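PDB 4U9R: CzcP cation efflux P1-ATPase from Ralstonia metallidurans, which probably exports zinc, and also cadmium and cobalt, across the cell membrane using ATP, and is represented here by its N-terminal metal-binding extension. Local coordinates for residues P35-P38 and P43-E46; P31-G36 and S72-H77; V132-V137 and I142-F147; E46-E51 and T93-V98; G104-Q109 and I152-I157. All coordinates share one frame; numbering follows the deposited sequence.

Contact 1 (P35-P38 and P43-E46). With CD (cadmium ion), chain B.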
# COMPACT_ATOMS: atom_id res chain seq x y z
N PRO A 35 -4.35 5.51 4.61
CA PRO A 35 -4.64 6.72 3.83
C PRO A 35 -3.69 6.90 2.65
O PRO A 35 -2.50 6.64 2.76
CB PRO A 35 -4.47 7.85 4.85
CG PRO A 35 -3.58 7.29 5.90
CD PRO A 35 -3.91 5.83 5.98
N GLY A 36 -4.23 7.30 1.51
CA GLY A 36 -3.40 7.76 0.38
C GLY A 36 -2.80 6.67 -0.49
O GLY A 36 -1.74 6.86 -1.08
N LEU A 37 -3.45 5.52 -0.56
CA LEU A 37 -3.05 4.50 -1.52
C LEU A 37 -3.65 4.86 -2.88
O LEU A 37 -4.74 5.44 -2.94
CB LEU A 37 -3.57 3.13 -1.10
CG LEU A 37 -3.20 2.58 0.28
CD1 LEU A 37 -3.56 1.10 0.33
CD2 LEU A 37 -1.74 2.77 0.59
N PRO A 38 -2.94 4.52 -3.97
CA PRO A 38 -3.51 4.66 -5.31
C PRO A 38 -4.80 3.88 -5.47
O PRO A 38 -5.81 4.41 -5.94
CB PRO A 38 -2.42 4.10 -6.24
CG PRO A 38 -1.44 3.40 -5.36
CD PRO A 38 -1.53 4.06 -4.03
N PRO A 43 0.21 -2.95 -2.51
CA PRO A 43 0.67 -4.04 -1.66
C PRO A 43 0.64 -3.74 -0.16
O PRO A 43 0.88 -4.66 0.64
CB PRO A 43 2.11 -4.27 -2.13
CG PRO A 43 2.51 -3.02 -2.80
CD PRO A 43 1.27 -2.49 -3.43
N CYS A 44 0.38 -2.49 0.21
CA CYS A 44 0.14 -2.12 1.58
C CYS A 44 -1.07 -2.89 2.17
O CYS A 44 -1.03 -3.34 3.29
CB CYS A 44 -0.03 -0.58 1.71
SG CYS A 44 1.55 0.20 2.05
N VAL A 45 -2.12 -3.07 1.39
CA VAL A 45 -3.29 -3.83 1.81
C VAL A 45 -2.94 -5.27 2.19
O VAL A 45 -3.38 -5.76 3.25
CB VAL A 45 -4.40 -3.82 0.73
CG1 VAL A 45 -5.57 -4.68 1.17
CG2 VAL A 45 -4.87 -2.39 0.50
N GLU A 46 -2.13 -5.91 1.35
CA GLU A 46 -1.58 -7.28 1.59
C GLU A 46 -0.61 -7.31 2.76
O GLU A 46 -0.59 -8.28 3.53
CB GLU A 46 -0.84 -7.82 0.35
CG GLU A 46 -0.29 -9.25 0.48
CD GLU A 46 0.79 -9.63 -0.56
OE1 GLU A 46 0.55 -10.52 -1.41
OE2 GLU A 46 1.90 -9.04 -0.53
CD CD B . 1.85 0.91 -0.43
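L37, in the loop after helix 30-33, faces C44 on helix 43-53 with the two CA atoms 8.0 Å apart, and no hydrogen bond joins the two backbones. The close contacts are between side chains. L37 carries one side of it. Its CG stands anti to the carbonyl carbon (chi1 -56°), which sends both methyl groups toward the helix. They divide the work. CD2 rests against C44 CB at 3.9 Å. CD1 meets V45 CG2 at 3.7 Å, and the two side chains cross at a slant. V45 supplies this branch because its CG2 lies beside the backbone N, while CG1 takes the place anti to it. C44 has two roles. Its CB belongs to the apolar patch, and its SG binds the cadmium ion at 2.6 Å. L37 CD2 also comes within 4.2 Å of the cadmium ion, so the leucine lies against the metal site as well as the helix. D42, H105 and E146 complete the site. L37 touches the imidazole of H105 too, and P43 packs on E146. The cadmium ion thus sees a soft sulfur together with a harder imidazole nitrogen and carboxylate oxygens. C44 probably binds as a thiolate. The hydrocarbon of L37 next to the sulfur and the metal is likely to lower the local polarity. That would strengthen the electrostatic part of the bonds to the cation.

Contact 2 (P31-G36 and S72-H77). With CD (cadmium ion), chain C; TCE (3,3',3''-phosphanetriyltripropanoic acid), chain D.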
# COMPACT_ATOMS: atom_id res chain seq x y z
N PRO A 31 -9.21 3.32 3.51
CA PRO A 31 -8.49 4.59 3.56
C PRO A 31 -8.29 5.09 4.98
O PRO A 31 -7.39 5.89 5.21
CB PRO A 31 -9.38 5.54 2.73
CG PRO A 31 -10.18 4.64 1.86
CD PRO A 31 -10.45 3.43 2.72
N VAL A 32 -9.09 4.60 5.92
CA VAL A 32 -8.94 4.98 7.32
C VAL A 32 -7.69 4.35 7.91
O VAL A 32 -7.01 5.00 8.70
CB VAL A 32 -10.18 4.59 8.16
CG1 VAL A 32 -9.95 4.84 9.64
CG2 VAL A 32 -11.40 5.37 7.68
N LEU A 33 -7.43 3.08 7.58
CA LEU A 33 -6.25 2.42 8.04
C LEU A 33 -5.04 2.82 7.22
O LEU A 33 -3.95 2.97 7.75
CB LEU A 33 -6.40 0.92 7.92
CG LEU A 33 -7.48 0.33 8.82
CD1 LEU A 33 -7.66 -1.12 8.52
CD2 LEU A 33 -7.11 0.58 10.28
N LEU A 34 -5.24 2.91 5.90
CA LEU A 34 -4.15 3.08 4.96
C LEU A 34 -4.50 4.28 4.07
O LEU A 34 -4.96 4.10 2.95
CB LEU A 34 -3.96 1.81 4.13
CG LEU A 34 -3.44 0.59 4.93
CD1 LEU A 34 -3.50 -0.66 4.06
CD2 LEU A 34 -2.06 0.85 5.49
N PRO A 35 -4.35 5.51 4.61
CA PRO A 35 -4.64 6.72 3.83
C PRO A 35 -3.69 6.90 2.65
O PRO A 35 -2.50 6.64 2.76
CB PRO A 35 -4.47 7.85 4.85
CG PRO A 35 -3.58 7.29 5.90
CD PRO A 35 -3.91 5.83 5.98
N GLY A 36 -4.23 7.30 1.51
CA GLY A 36 -3.40 7.76 0.38
C GLY A 36 -2.80 6.67 -0.49
O GLY A 36 -1.74 6.86 -1.08
N SER A 72 -13.99 0.44 -0.05
CA SER A 72 -13.56 -0.93 0.22
C SER A 72 -13.21 -1.05 1.70
O SER A 72 -12.63 -0.15 2.28
CB SER A 72 -12.34 -1.30 -0.62
OG SER A 72 -12.70 -1.36 -1.98
N GLN A 73 -13.52 -2.19 2.29
CA GLN A 73 -13.20 -2.41 3.68
C GLN A 73 -12.26 -3.58 3.88
O GLN A 73 -12.01 -4.39 2.95
CB GLN A 73 -14.50 -2.71 4.43
CG GLN A 73 -15.50 -1.56 4.41
CD GLN A 73 -16.79 -1.93 5.12
OE1 GLN A 73 -17.45 -2.91 4.76
NE2 GLN A 73 -17.12 -1.18 6.14
N ILE A 74 -11.71 -3.67 5.09
CA ILE A 74 -11.18 -4.95 5.55
C ILE A 74 -12.12 -5.48 6.56
O ILE A 74 -12.67 -4.73 7.37
CB ILE A 74 -9.75 -4.91 6.10
CG1 ILE A 74 -9.61 -4.00 7.29
CG2 ILE A 74 -8.78 -4.43 5.02
CD1 ILE A 74 -8.41 -4.42 8.11
N CYS A 75 -12.28 -6.79 6.51
CA CYS A 75 -13.09 -7.50 7.39
C CYS A 75 -12.19 -8.49 8.10
O CYS A 75 -11.43 -9.24 7.48
CB CYS A 75 -14.23 -8.16 6.60
SG CYS A 75 -15.39 -9.08 7.63
N VAL A 76 -12.27 -8.50 9.43
CA VAL A 76 -11.46 -9.35 10.25
C VAL A 76 -12.39 -10.17 11.11
O VAL A 76 -13.25 -9.63 11.78
CB VAL A 76 -10.54 -8.52 11.15
CG1 VAL A 76 -9.71 -9.40 12.09
CG2 VAL A 76 -9.57 -7.70 10.33
N HIS A 77 -12.21 -11.49 11.09
CA HIS A 77 -12.94 -12.39 11.90
C HIS A 77 -12.04 -12.80 13.07
O HIS A 77 -10.86 -13.13 12.90
CB HIS A 77 -13.31 -13.64 11.11
CG HIS A 77 -14.05 -13.39 9.82
ND1 HIS A 77 -14.67 -14.42 9.15
CD2 HIS A 77 -14.22 -12.29 9.05
CE1 HIS A 77 -15.24 -13.96 8.04
NE2 HIS A 77 -15.00 -12.66 7.96
CD CD C . -15.55 -11.26 6.41
O16 TCE D . -22.56 -10.40 3.58
C14 TCE D . -21.70 -9.87 4.32
O15 TCE D . -21.97 -9.09 5.26
C5 TCE D . -20.24 -10.19 4.07
C2 TCE D . -19.65 -11.14 5.09
P TCE D . -17.84 -11.43 4.94
C3 TCE D . -17.61 -11.76 3.16
C6 TCE D . -16.84 -13.06 2.97
C8 TCE D . -17.39 -13.93 1.85
O10 TCE D . -16.57 -14.38 1.01
O9 TCE D . -18.62 -14.14 1.82
C1 TCE D . -17.61 -13.08 5.72
C4 TCE D . -18.61 -14.02 5.07
C11 TCE D . -18.13 -15.46 4.99
O12 TCE D . -17.63 -15.97 6.02
O13 TCE D . -18.26 -16.05 3.90
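L33 and I74 meet tip to tip inside the ferredoxin-like domain, where helix 30-33 faces strand 73-78. The CB of L33 points at the strand. CG follows anti to the carbonyl carbon (chi1 -65°) and carries the fork forward. CD1 is the branch that crosses the gap. It reaches I74 CD1 at 3.4 Å, tighter than usual for two methyl groups, and I74 CG1 at 3.7 Å. The same CD1 also touches L48 CD2 on helix 43-53. CD2 turns instead to T93 on helix 85-102. Nearby, P31 CD comes no closer than 4.2 Å to S72 O, a loose contact. V92 packs on both L33 and I74, and I74 also reaches L49. Alternation along the strand gives the next residue, C75, a different task. Its SG binds a second cadmium ion at 2.5 Å, and H62 of strand 58-64 is a further ligand. This site also holds the bound phosphine, whose phosphorus P lies 2.7 Å from the cadmium ion. H77 completes the protein ligands: its NE2 is 2.2 Å from the metal, and its CE1 lies 3.4 Å from C1 of the phosphine.

Contact 3 (V132-V137 and I142-F147). With CD (cadmium ion), chain B.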
# COMPACT_ATOMS: atom_id res chain seq x y z
N VAL A 132 13.51 2.33 -3.01
CA VAL A 132 12.35 1.92 -3.77
C VAL A 132 12.08 0.42 -3.59
O VAL A 132 13.02 -0.37 -3.52
CB VAL A 132 12.53 2.26 -5.27
CG1 VAL A 132 11.44 1.62 -6.12
CG2 VAL A 132 12.55 3.76 -5.45
N ILE A 133 10.79 0.06 -3.55
CA ILE A 133 10.36 -1.32 -3.35
C ILE A 133 9.72 -1.90 -4.60
O ILE A 133 10.15 -2.94 -5.09
CB ILE A 133 9.33 -1.39 -2.19
CG1 ILE A 133 10.01 -1.00 -0.87
CG2 ILE A 133 8.74 -2.80 -2.06
CD1 ILE A 133 9.04 -0.43 0.15
N GLU A 134 8.67 -1.24 -5.07
CA GLU A 134 7.91 -1.66 -6.25
C GLU A 134 7.86 -0.46 -7.20
O GLU A 134 7.82 0.68 -6.73
CB GLU A 134 6.49 -2.09 -5.84
CG GLU A 134 5.57 -2.53 -6.98
CD GLU A 134 4.11 -2.70 -6.55
OE1 GLU A 134 3.66 -3.87 -6.43
OE2 GLU A 134 3.42 -1.67 -6.33
N ALA A 135 7.89 -0.72 -8.51
CA ALA A 135 7.87 0.34 -9.52
C ALA A 135 7.32 -0.18 -10.83
O ALA A 135 7.74 -1.23 -11.30
CB ALA A 135 9.26 0.90 -9.73
N GLU A 136 6.37 0.57 -11.41
CA GLU A 136 5.61 0.13 -12.59
C GLU A 136 5.32 1.32 -13.50
O GLU A 136 4.34 2.06 -13.28
CB GLU A 136 4.28 -0.50 -12.16
CG GLU A 136 4.37 -1.85 -11.46
CD GLU A 136 4.24 -3.04 -12.40
OE1 GLU A 136 3.88 -2.85 -13.59
OE2 GLU A 136 4.48 -4.18 -11.94
N VAL A 137 6.15 1.52 -14.52
CA VAL A 137 5.93 2.58 -15.50
C VAL A 137 5.16 2.00 -16.68
O VAL A 137 5.59 1.02 -17.29
CB VAL A 137 7.25 3.22 -15.98
CG1 VAL A 137 6.97 4.46 -16.83
CG2 VAL A 137 8.14 3.58 -14.80
N ILE A 142 3.08 7.05 -16.97
CA ILE A 142 2.55 7.12 -15.60
C ILE A 142 3.38 6.19 -14.72
O ILE A 142 3.38 4.97 -14.91
CB ILE A 142 1.06 6.74 -15.51
CG1 ILE A 142 0.19 7.83 -16.15
CG2 ILE A 142 0.65 6.52 -14.05
CD1 ILE A 142 -0.01 9.05 -15.27
N ALA A 143 4.10 6.78 -13.76
CA ALA A 143 4.98 6.03 -12.86
C ALA A 143 4.26 5.71 -11.54
O ALA A 143 3.86 6.62 -10.82
CB ALA A 143 6.26 6.82 -12.59
N ARG A 144 4.12 4.41 -11.25
CA ARG A 144 3.51 3.89 -10.01
C ARG A 144 4.61 3.31 -9.12
O ARG A 144 5.05 2.18 -9.34
CB ARG A 144 2.49 2.80 -10.36
CG ARG A 144 1.96 1.98 -9.18
CD ARG A 144 1.32 0.67 -9.63
NE ARG A 144 0.45 0.12 -8.59
CZ ARG A 144 -0.75 0.61 -8.28
NH1 ARG A 144 -1.25 1.65 -8.93
NH2 ARG A 144 -1.47 0.05 -7.32
N VAL A 145 5.04 4.05 -8.11
CA VAL A 145 6.16 3.63 -7.25
C VAL A 145 5.70 3.45 -5.78
O VAL A 145 4.67 3.99 -5.35
CB VAL A 145 7.36 4.62 -7.37
CG1 VAL A 145 6.99 6.00 -6.86
CG2 VAL A 145 8.59 4.12 -6.64
N GLU A 146 6.46 2.65 -5.04
CA GLU A 146 6.25 2.48 -3.61
C GLU A 146 7.61 2.48 -2.96
O GLU A 146 8.52 1.84 -3.47
CB GLU A 146 5.53 1.16 -3.35
CG GLU A 146 5.41 0.80 -1.86
CD GLU A 146 4.06 0.20 -1.52
OE1 GLU A 146 3.27 -0.07 -2.44
OE2 GLU A 146 3.79 0.04 -0.32
N PHE A 147 7.74 3.19 -1.85
CA PHE A 147 9.06 3.39 -1.25
C PHE A 147 9.12 3.42 0.28
O PHE A 147 8.14 3.74 0.95
CB PHE A 147 9.71 4.66 -1.81
CG PHE A 147 8.86 5.89 -1.68
CD1 PHE A 147 7.86 6.15 -2.60
CD2 PHE A 147 9.09 6.81 -0.66
CE1 PHE A 147 7.10 7.30 -2.50
CE2 PHE A 147 8.32 7.96 -0.55
CZ PHE A 147 7.32 8.20 -1.47
CD CD B . 1.85 0.91 -0.43
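V132 and V145 cross at about a right angle on one face of an antiparallel beta hairpin, with V132 CG1 3.8 Å from V145 CG2. V145 puts this methyl there by holding CG2 anti to its backbone N. A135, V137 and A143 share the face, which helix 116-127 covers in part. The other face is charged. E134 and R144 run obliquely across each other there, their carboxylate and guanidinium planes 41° apart. E134 OE2 and R144 NE are 4.1 Å apart, too far for a salt bridge. R144 gives its NH2 to D39 instead. R144 CD also passes the CB of its pair partner E136, whose carboxylate turns away. E146 sits on the charged face opposite E134. Its chain bends at CG (chi2 140°) and offers both oxygens to the cadmium ion, OE2 at 2.1 Å and OE1 at 2.6 Å. The backbone beside it is irregular. E146 O accepts from I133 N at 2.9 Å and only weakly from E134 N at 3.5 Å. This is a classic beta bulge, and it shifts the register by one residue right at the metal ligand. E146 OE2 also accepts a hydrogen bond from R47 NH1. E134 OE2 and E146 OE1 lie 4.2 Å apart, so this face of the hairpin gathers negative charge. The cadmium ion and the two arginines probably offset it. The bond from R47 would also help fix how E146 faces the metal.

Contact 4 (E46-E51 and T93-V98)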
# COMPACT_ATOMS: atom_id res chain seq x y z
N GLU A 46 -2.13 -5.91 1.35
CA GLU A 46 -1.58 -7.28 1.59
C GLU A 46 -0.61 -7.31 2.76
O GLU A 46 -0.59 -8.28 3.53
CB GLU A 46 -0.84 -7.82 0.35
CG GLU A 46 -0.29 -9.25 0.48
CD GLU A 46 0.79 -9.63 -0.56
OE1 GLU A 46 0.55 -10.52 -1.41
OE2 GLU A 46 1.90 -9.04 -0.53
N ARG A 47 0.23 -6.29 2.88
CA ARG A 47 1.10 -6.22 4.05
C ARG A 47 0.26 -6.26 5.34
O ARG A 47 0.54 -7.03 6.26
CB ARG A 47 1.96 -4.97 4.07
CG ARG A 47 3.33 -5.14 3.45
CD ARG A 47 4.19 -3.87 3.54
NE ARG A 47 5.16 -3.85 2.44
CZ ARG A 47 5.06 -3.16 1.30
NH1 ARG A 47 4.07 -2.30 1.09
NH2 ARG A 47 5.99 -3.30 0.38
N LEU A 48 -0.77 -5.42 5.38
CA LEU A 48 -1.66 -5.32 6.53
C LEU A 48 -2.34 -6.65 6.79
O LEU A 48 -2.29 -7.17 7.89
CB LEU A 48 -2.70 -4.23 6.30
CG LEU A 48 -3.80 -4.03 7.34
CD1 LEU A 48 -3.23 -3.88 8.72
CD2 LEU A 48 -4.58 -2.76 7.01
N LEU A 49 -2.97 -7.21 5.77
CA LEU A 49 -3.69 -8.47 5.94
C LEU A 49 -2.78 -9.61 6.35
O LEU A 49 -3.11 -10.34 7.26
CB LEU A 49 -4.46 -8.87 4.69
CG LEU A 49 -5.63 -7.98 4.26
CD1 LEU A 49 -6.17 -8.44 2.90
CD2 LEU A 49 -6.72 -8.02 5.26
N SER A 50 -1.63 -9.76 5.71
CA SER A 50 -0.74 -10.91 6.04
C SER A 50 -0.13 -10.79 7.45
O SER A 50 0.04 -11.80 8.18
CB SER A 50 0.34 -11.11 4.96
OG SER A 50 1.24 -10.01 4.90
N GLU A 51 0.16 -9.57 7.86
CA GLU A 51 0.59 -9.34 9.24
C GLU A 51 -0.52 -9.64 10.22
O GLU A 51 -0.26 -10.30 11.23
CB GLU A 51 1.12 -7.93 9.44
CG GLU A 51 2.46 -7.76 8.74
CD GLU A 51 3.13 -6.41 8.97
OE1 GLU A 51 2.84 -5.75 10.00
OE2 GLU A 51 3.95 -6.03 8.11
N THR A 93 -5.89 -1.28 13.86
CA THR A 93 -5.60 0.14 13.66
C THR A 93 -4.11 0.47 13.87
O THR A 93 -3.57 1.32 13.17
CB THR A 93 -6.39 1.05 14.63
OG1 THR A 93 -6.22 0.56 15.97
CG2 THR A 93 -7.87 1.07 14.27
N SER A 94 -3.44 -0.18 14.82
CA SER A 94 -2.02 0.14 15.02
C SER A 94 -1.10 -0.53 13.98
O SER A 94 -0.05 0.03 13.63
CB SER A 94 -1.55 -0.23 16.42
OG SER A 94 -1.38 -1.63 16.55
N THR A 95 -1.45 -1.71 13.50
CA THR A 95 -0.64 -2.34 12.45
C THR A 95 -0.74 -1.48 11.19
O THR A 95 0.25 -1.25 10.50
CB THR A 95 -1.06 -3.76 12.18
OG1 THR A 95 -0.97 -4.52 13.38
CG2 THR A 95 -0.17 -4.40 11.09
N GLY A 96 -1.93 -0.99 10.93
CA GLY A 96 -2.18 -0.05 9.84
C GLY A 96 -1.41 1.24 9.96
O GLY A 96 -0.89 1.76 8.95
N ALA A 97 -1.32 1.78 11.18
CA ALA A 97 -0.60 3.03 11.42
C ALA A 97 0.87 2.88 11.07
O ALA A 97 1.41 3.74 10.42
CB ALA A 97 -0.75 3.50 12.86
N VAL A 98 1.48 1.78 11.46
CA VAL A 98 2.88 1.54 11.18
C VAL A 98 3.17 1.32 9.69
O VAL A 98 4.17 1.83 9.18
CB VAL A 98 3.42 0.31 11.93
CG1 VAL A 98 4.85 0.04 11.53
CG2 VAL A 98 3.31 0.51 13.43
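L48 on helix 43-53 packs onto T95 and G96 of helix 85-102. The two helical segments pass at 9.8 Å between axes, with their directions 140° apart. The close part lies at L48 and G96, whose CA atoms are 6.2 Å apart. L48 CG is anti to the backbone N (chi1 175°), and its CD1 lies against the second helix. There CD1 is 3.9 Å from G96 N and equally 3.9 Å from T95 CG2. L33 and I99 also pack on the leucine, which is buried. The outer part is thinner. E51 slants across T95, and its OE1 reaches T95 CG2 at 3.5 Å. This is a carboxylate oxygen against a methyl group, not a hydrogen bond. T95 turns its hydroxyl back to L91 O within its own helix. S50, one residue before E51, is exposed and likewise bonds within its helix: its OG and N reach E46 O from opposite faces of the peptide plane. Beyond the contact, L49 packs on strand 58-64. The two helices belong to a beta-alpha-beta-beta-alpha succession, that of the ferredoxin-like fold without its last strand, where they pack together beside the three-stranded antiparallel sheet.

Contact 5 (G104-Q109 and I152-I157). With CD (cadmium ion), chain B.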
# COMPACT_ATOMS: atom_id res chain seq x y z
N GLY A 104 5.71 4.99 1.50
CA GLY A 104 5.24 6.12 0.71
C GLY A 104 4.83 5.68 -0.68
O GLY A 104 5.20 4.59 -1.13
N HIS A 105 4.04 6.52 -1.33
CA HIS A 105 3.66 6.33 -2.73
C HIS A 105 3.57 7.68 -3.44
O HIS A 105 3.07 8.65 -2.88
CB HIS A 105 2.30 5.65 -2.83
CG HIS A 105 1.99 4.75 -1.69
ND1 HIS A 105 1.41 5.21 -0.53
CD2 HIS A 105 2.21 3.43 -1.51
CE1 HIS A 105 1.28 4.20 0.31
NE2 HIS A 105 1.76 3.11 -0.26
N VAL A 106 4.09 7.72 -4.66
CA VAL A 106 3.75 8.77 -5.61
C VAL A 106 3.27 8.11 -6.89
O VAL A 106 3.73 7.03 -7.26
CB VAL A 106 4.91 9.74 -5.91
CG1 VAL A 106 5.21 10.61 -4.71
CG2 VAL A 106 6.16 9.00 -6.37
N LEU A 107 2.31 8.75 -7.53
CA LEU A 107 1.83 8.35 -8.84
C LEU A 107 1.96 9.59 -9.73
O LEU A 107 1.11 10.50 -9.70
CB LEU A 107 0.38 7.84 -8.77
CG LEU A 107 -0.19 7.24 -10.06
CD1 LEU A 107 0.46 5.91 -10.37
CD2 LEU A 107 -1.70 7.10 -9.94
N TRP A 108 3.06 9.65 -10.49
CA TRP A 108 3.39 10.83 -11.28
C TRP A 108 3.24 10.58 -12.76
O TRP A 108 3.55 9.49 -13.25
CB TRP A 108 4.82 11.29 -11.00
CG TRP A 108 4.97 11.98 -9.72
CD1 TRP A 108 4.04 12.76 -9.09
CD2 TRP A 108 6.12 11.98 -8.89
NE1 TRP A 108 4.55 13.23 -7.90
CE2 TRP A 108 5.83 12.77 -7.76
CE3 TRP A 108 7.38 11.38 -8.99
CZ2 TRP A 108 6.76 12.99 -6.74
CZ3 TRP A 108 8.29 11.59 -7.96
CH2 TRP A 108 7.97 12.39 -6.85
N GLN A 109 2.74 11.63 -13.44
CA GLN A 109 2.71 11.74 -14.90
C GLN A 109 4.03 12.38 -15.35
O GLN A 109 4.23 13.59 -15.21
CB GLN A 109 1.51 12.59 -15.34
CG GLN A 109 1.43 12.92 -16.83
CD GLN A 109 1.25 11.69 -17.70
OE1 GLN A 109 0.12 11.23 -17.91
NE2 GLN A 109 2.35 11.16 -18.23
N ILE A 152 14.32 6.81 1.81
CA ILE A 152 14.15 7.81 0.74
C ILE A 152 12.81 8.53 0.92
O ILE A 152 11.91 8.02 1.59
CB ILE A 152 14.23 7.12 -0.65
CG1 ILE A 152 15.64 6.59 -0.93
CG2 ILE A 152 13.82 8.04 -1.79
CD1 ILE A 152 16.73 7.64 -1.07
N SER A 153 12.69 9.72 0.34
CA SER A 153 11.42 10.44 0.25
C SER A 153 11.02 10.62 -1.22
O SER A 153 11.77 10.25 -2.12
CB SER A 153 11.50 11.80 0.95
OG SER A 153 12.38 12.68 0.27
N ALA A 154 9.85 11.21 -1.45
CA ALA A 154 9.38 11.51 -2.80
C ALA A 154 10.15 12.67 -3.45
O ALA A 154 10.33 12.69 -4.68
CB ALA A 154 7.89 11.82 -2.78
N ALA A 155 10.61 13.63 -2.65
CA ALA A 155 11.44 14.72 -3.15
C ALA A 155 12.72 14.15 -3.74
O ALA A 155 13.11 14.51 -4.84
CB ALA A 155 11.75 15.72 -2.04
N GLY A 156 13.34 13.23 -3.01
CA GLY A 156 14.49 12.48 -3.49
C GLY A 156 14.25 11.60 -4.72
O GLY A 156 15.20 11.34 -5.47
N ILE A 157 13.01 11.12 -4.90
CA ILE A 157 12.59 10.42 -6.12
C ILE A 157 12.53 11.38 -7.30
O ILE A 157 13.01 11.05 -8.38
CB ILE A 157 11.18 9.76 -6.02
CG1 ILE A 157 11.10 8.75 -4.86
CG2 ILE A 157 10.80 9.09 -7.34
CD1 ILE A 157 12.27 7.80 -4.76
CD CD B . 1.85 0.91 -0.43
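V106 and W108 of strand 103-109 receive A154 and I157, a packing of helix 154-162 on the three-stranded sheet of strands 103-109, 142-148 and 132-137 in this ferredoxin-like structure. V106 CG1 meets A154 CB at 3.5 Å. The indole of W108 reaches over with its six-membered ring. A154 O lies at the ring edge, in its plane, 3.2 Å from W108 CH2. CZ3 touches I157 CG2 at 3.6 Å, and that methyl approaches the ring obliquely. The next shell fixes these groups. V106 CB lies 3.7 Å above the indole plane, over the centre of one ring face, so the two strand residues pack on each other as well as on the helix. E158 and L161 extend the helix surface that W108 touches. S153 is the N-cap of the helix. Its OG accepts a weak bond from G156 N, and I157 N bonds to S153 O at 3.2 Å, which helps to hold the first turn that carries A154 and I157. The strand itself is tied to strand 142-148 by backbone bonds between G104 and F147 and between W108 and A143. V145 packs on V106 from that neighbour. Between G104 and V106, the CB of H105 points away from the helix, and H105 NE2 binds the cadmium ion at 2.2 Å.

Contacts 1 and 2 are buried and apolar where their segments meet. Contact 1 carries one ligand of one cadmium ion, contact 2 two ligands of the other. Contacts 3, 4 and 5 are only partly buried. Contacts 1 and 4 both use helix 43-53, and with contact 2 they belong to the first sheet and its helices. Contacts 3 and 5 share the second sheet, through neighbouring strands 142-148 and 103-109. Contact 3 alone is held by backbone hydrogen bonds across its segments; the others rest on side-chain packing. Contacts 1, 3 and 5 converge on one cadmium ion, which thus bridges the two halves. One arginine of helix 43-53 also ties contact 4 to contact 3.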